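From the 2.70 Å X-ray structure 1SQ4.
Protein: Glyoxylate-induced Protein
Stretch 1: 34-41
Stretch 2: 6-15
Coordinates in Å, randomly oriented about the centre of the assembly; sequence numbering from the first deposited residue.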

# COMPACT_ATOMS: atom_id res chain seq x y z
N PRO A 34 -18.39 -13.55 -1.69
CA PRO A 34 -19.29 -14.02 -0.62
C PRO A 34 -20.64 -14.44 -1.13
O PRO A 34 -21.10 -13.98 -2.18
CB PRO A 34 -19.41 -12.81 0.28
CG PRO A 34 -18.12 -12.14 0.11
CD PRO A 34 -17.91 -12.20 -1.38
N LYS A 35 -21.30 -15.30 -0.37
CA LYS A 35 -22.62 -15.76 -0.74
C LYS A 35 -23.64 -14.63 -0.73
O LYS A 35 -24.65 -14.71 -1.42
CB LYS A 35 -23.06 -16.88 0.20
CG LYS A 35 -23.05 -16.51 1.66
CD LYS A 35 -23.15 -17.76 2.49
CE LYS A 35 -24.43 -17.77 3.28
NZ LYS A 35 -24.39 -16.65 4.23
N GLY A 36 -23.36 -13.56 0.02
CA GLY A 36 -24.28 -12.44 0.12
C GLY A 36 -24.51 -11.65 -1.16
O GLY A 36 -25.29 -10.70 -1.20
N VAL A 37 -23.84 -12.04 -2.22
CA VAL A 37 -23.99 -11.35 -3.48
C VAL A 37 -25.26 -11.82 -4.18
O VAL A 37 -25.98 -11.02 -4.82
CB VAL A 37 -22.79 -11.63 -4.37
CG1 VAL A 37 -22.84 -10.77 -5.61
CG2 VAL A 37 -21.52 -11.38 -3.59
N MSE A 38 -25.53 -13.11 -4.06
CA MSE A 38 -26.69 -13.76 -4.67
C MSE A 38 -28.00 -13.17 -4.18
O MSE A 38 -28.69 -13.78 -3.37
CB MSE A 38 -26.70 -15.25 -4.33
CG MSE A 38 -25.34 -15.89 -4.25
SE MSE A 38 -24.95 -16.90 -5.82
CE MSE A 38 -23.91 -15.54 -6.73
N ARG A 39 -28.36 -12.00 -4.67
CA ARG A 39 -29.61 -11.36 -4.27
C ARG A 39 -30.66 -11.58 -5.34
O ARG A 39 -30.36 -12.09 -6.42
CB ARG A 39 -29.41 -9.86 -4.11
CG ARG A 39 -28.24 -9.49 -3.24
CD ARG A 39 -28.55 -9.63 -1.78
NE ARG A 39 -29.45 -8.58 -1.31
CZ ARG A 39 -29.57 -8.23 -0.03
NH1 ARG A 39 -30.42 -7.27 0.33
NH2 ARG A 39 -28.83 -8.83 0.89
N ASP A 40 -31.88 -11.17 -5.05
CA ASP A 40 -32.96 -11.33 -6.01
C ASP A 40 -32.82 -10.43 -7.22
O ASP A 40 -32.88 -10.91 -8.35
CB ASP A 40 -34.29 -11.06 -5.34
CG ASP A 40 -34.71 -12.19 -4.43
OD1 ASP A 40 -35.67 -12.01 -3.66
OD2 ASP A 40 -34.07 -13.26 -4.49
N ILE A 41 -32.64 -9.12 -6.99
CA ILE A 41 -32.54 -8.16 -8.09
C ILE A 41 -31.29 -8.25 -8.93
O ILE A 41 -31.03 -7.38 -9.77
CB ILE A 41 -32.66 -6.70 -7.61
CG1 ILE A 41 -31.84 -6.49 -6.35
CG2 ILE A 41 -34.11 -6.34 -7.40
CD1 ILE A 41 -30.38 -6.70 -6.54
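Stretch 2 (6-15) YYAPHGGHPA

Two consecutive glycines of stretch 2, G11 and G12, lie against the carboxylate of D40, so close that a CB on G11 would have no room: an ideal one would fall 1.8 Å from D40 OD2. The backbone at G11 (phi 83°, psi -120°) calls for glycine in any case, since a CB there would also be jammed against the carbonyl oxygen of H10. D40 OD2 stands 2.9 Å from G11 CA and accepts a short but poorly angled, weak hydrogen bond from G12 N (N to OD2 2.6 Å, 133° at the hydrogen). A second weak bond runs the other way, from D40 N to G12 O at 3.5 Å, so main chain and side chain of D40 both engage the same glycine.

Stretch 2 has no regular helix or strand. It passes through Y7 to P9 with extended backbone angles, turns to positive phi at G11 and G12 (83° and 69°), and returns to negative phi from H13 onward. Stretch 1 makes a short 3-10 turn at K35 to V37, in which M38 N bonds to K35 O at 3.2 Å, and then opens into loop. The two chains run broadly in the same direction: K35 meets Y7, M38 meets P9, and R39 and D40 meet the segment from G11 to P14. The closest CA atoms across the stretches are those of R39 and G11, 4.5 Å apart.

At the start of the contact, the CA-to-CB bond of K35 points toward stretch 2, and K35 CE comes obliquely to the Y7 ring, 3.6 Å from Y7 CE2. Next comes an apolar touch between the selenomethionine M38 and the P9 ring, SE to CG 3.9 Å, while M38 O approaches G11 CA at 3.7 Å.

R39 covers the far end of the segment. Its CB leaves sideways, but three successive m rotamers bend the chain so that the guanidinium comes nearer to stretch 2. There P14 O receives a hydrogen bond from R39 NH1 at 3.3 Å and a weak one from R39 NH2 at 3.4 Å, a forked arrangement on one carbonyl oxygen. One face of the guanidinium is covered by H13 CA, G12 O and P14 CD; the nearest of these, H13 CA, is 3.2 Å from R39 NH1. The H13 ring turns its edge to D40, with ND1 3.9 Å from D40 OD1. Together the two stretches bury 480 Å², both sides summed.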

# COMPACT_ATOMS: atom_id res chain seq x y z
N TYR A 6 -25.83 -29.61 0.94
CA TYR A 6 -25.26 -28.69 -0.01
C TYR A 6 -25.95 -27.34 0.11
O TYR A 6 -27.17 -27.27 0.21
CB TYR A 6 -25.42 -29.23 -1.43
CG TYR A 6 -25.02 -30.68 -1.58
CD1 TYR A 6 -23.69 -31.07 -1.73
CD2 TYR A 6 -26.00 -31.67 -1.62
CE1 TYR A 6 -23.35 -32.42 -1.92
CE2 TYR A 6 -25.68 -33.00 -1.81
CZ TYR A 6 -24.36 -33.37 -1.96
OH TYR A 6 -24.11 -34.71 -2.19
N TYR A 7 -25.17 -26.27 0.10
CA TYR A 7 -25.75 -24.95 0.21
C TYR A 7 -26.36 -24.55 -1.13
O TYR A 7 -25.85 -24.91 -2.19
CB TYR A 7 -24.69 -23.93 0.62
CG TYR A 7 -25.16 -22.50 0.52
CD1 TYR A 7 -25.11 -21.81 -0.69
CD2 TYR A 7 -25.66 -21.83 1.64
CE1 TYR A 7 -25.55 -20.48 -0.78
CE2 TYR A 7 -26.10 -20.50 1.55
CZ TYR A 7 -26.04 -19.83 0.35
OH TYR A 7 -26.43 -18.51 0.27
N ALA A 8 -27.46 -23.80 -1.06
CA ALA A 8 -28.16 -23.33 -2.25
C ALA A 8 -28.76 -21.95 -1.99
O ALA A 8 -29.50 -21.76 -1.03
CB ALA A 8 -29.24 -24.31 -2.65
N PRO A 9 -28.46 -20.98 -2.86
CA PRO A 9 -28.97 -19.61 -2.74
C PRO A 9 -30.47 -19.63 -2.76
O PRO A 9 -31.09 -20.52 -3.35
CB PRO A 9 -28.42 -18.92 -3.98
CG PRO A 9 -27.24 -19.73 -4.34
CD PRO A 9 -27.70 -21.13 -4.11
N HIS A 10 -31.06 -18.63 -2.13
CA HIS A 10 -32.51 -18.50 -2.09
C HIS A 10 -32.90 -17.08 -2.46
O HIS A 10 -34.07 -16.78 -2.68
CB HIS A 10 -33.04 -18.87 -0.70
CG HIS A 10 -33.17 -20.35 -0.48
ND1 HIS A 10 -33.94 -20.88 0.54
CD2 HIS A 10 -32.65 -21.40 -1.15
CE1 HIS A 10 -33.89 -22.20 0.47
NE2 HIS A 10 -33.12 -22.54 -0.54
N GLY A 11 -31.90 -16.20 -2.54
CA GLY A 11 -32.16 -14.82 -2.90
C GLY A 11 -32.59 -13.94 -1.74
O GLY A 11 -31.86 -13.78 -0.77
N GLY A 12 -33.79 -13.37 -1.86
CA GLY A 12 -34.31 -12.49 -0.83
C GLY A 12 -33.51 -11.22 -0.79
O GLY A 12 -32.68 -10.99 -1.66
N HIS A 13 -33.77 -10.38 0.20
CA HIS A 13 -33.03 -9.12 0.35
C HIS A 13 -32.92 -8.73 1.82
O HIS A 13 -33.38 -7.66 2.24
CB HIS A 13 -33.71 -8.00 -0.44
CG HIS A 13 -35.20 -8.09 -0.46
ND1 HIS A 13 -35.88 -9.00 -1.23
CD2 HIS A 13 -36.15 -7.40 0.22
CE1 HIS A 13 -37.18 -8.88 -1.03
NE2 HIS A 13 -37.37 -7.91 -0.15
N PRO A 14 -32.29 -9.60 2.63
CA PRO A 14 -32.11 -9.34 4.06
C PRO A 14 -31.37 -8.03 4.32
O PRO A 14 -30.49 -7.64 3.56
CB PRO A 14 -31.33 -10.57 4.54
CG PRO A 14 -30.57 -11.01 3.33
CD PRO A 14 -31.58 -10.84 2.22
N ALA A 15 -31.74 -7.33 5.39
CA ALA A 15 -31.08 -6.07 5.72
C ALA A 15 -29.98 -6.32 6.75
O ALA A 15 -29.74 -7.47 7.14
CB ALA A 15 -32.09 -5.08 6.26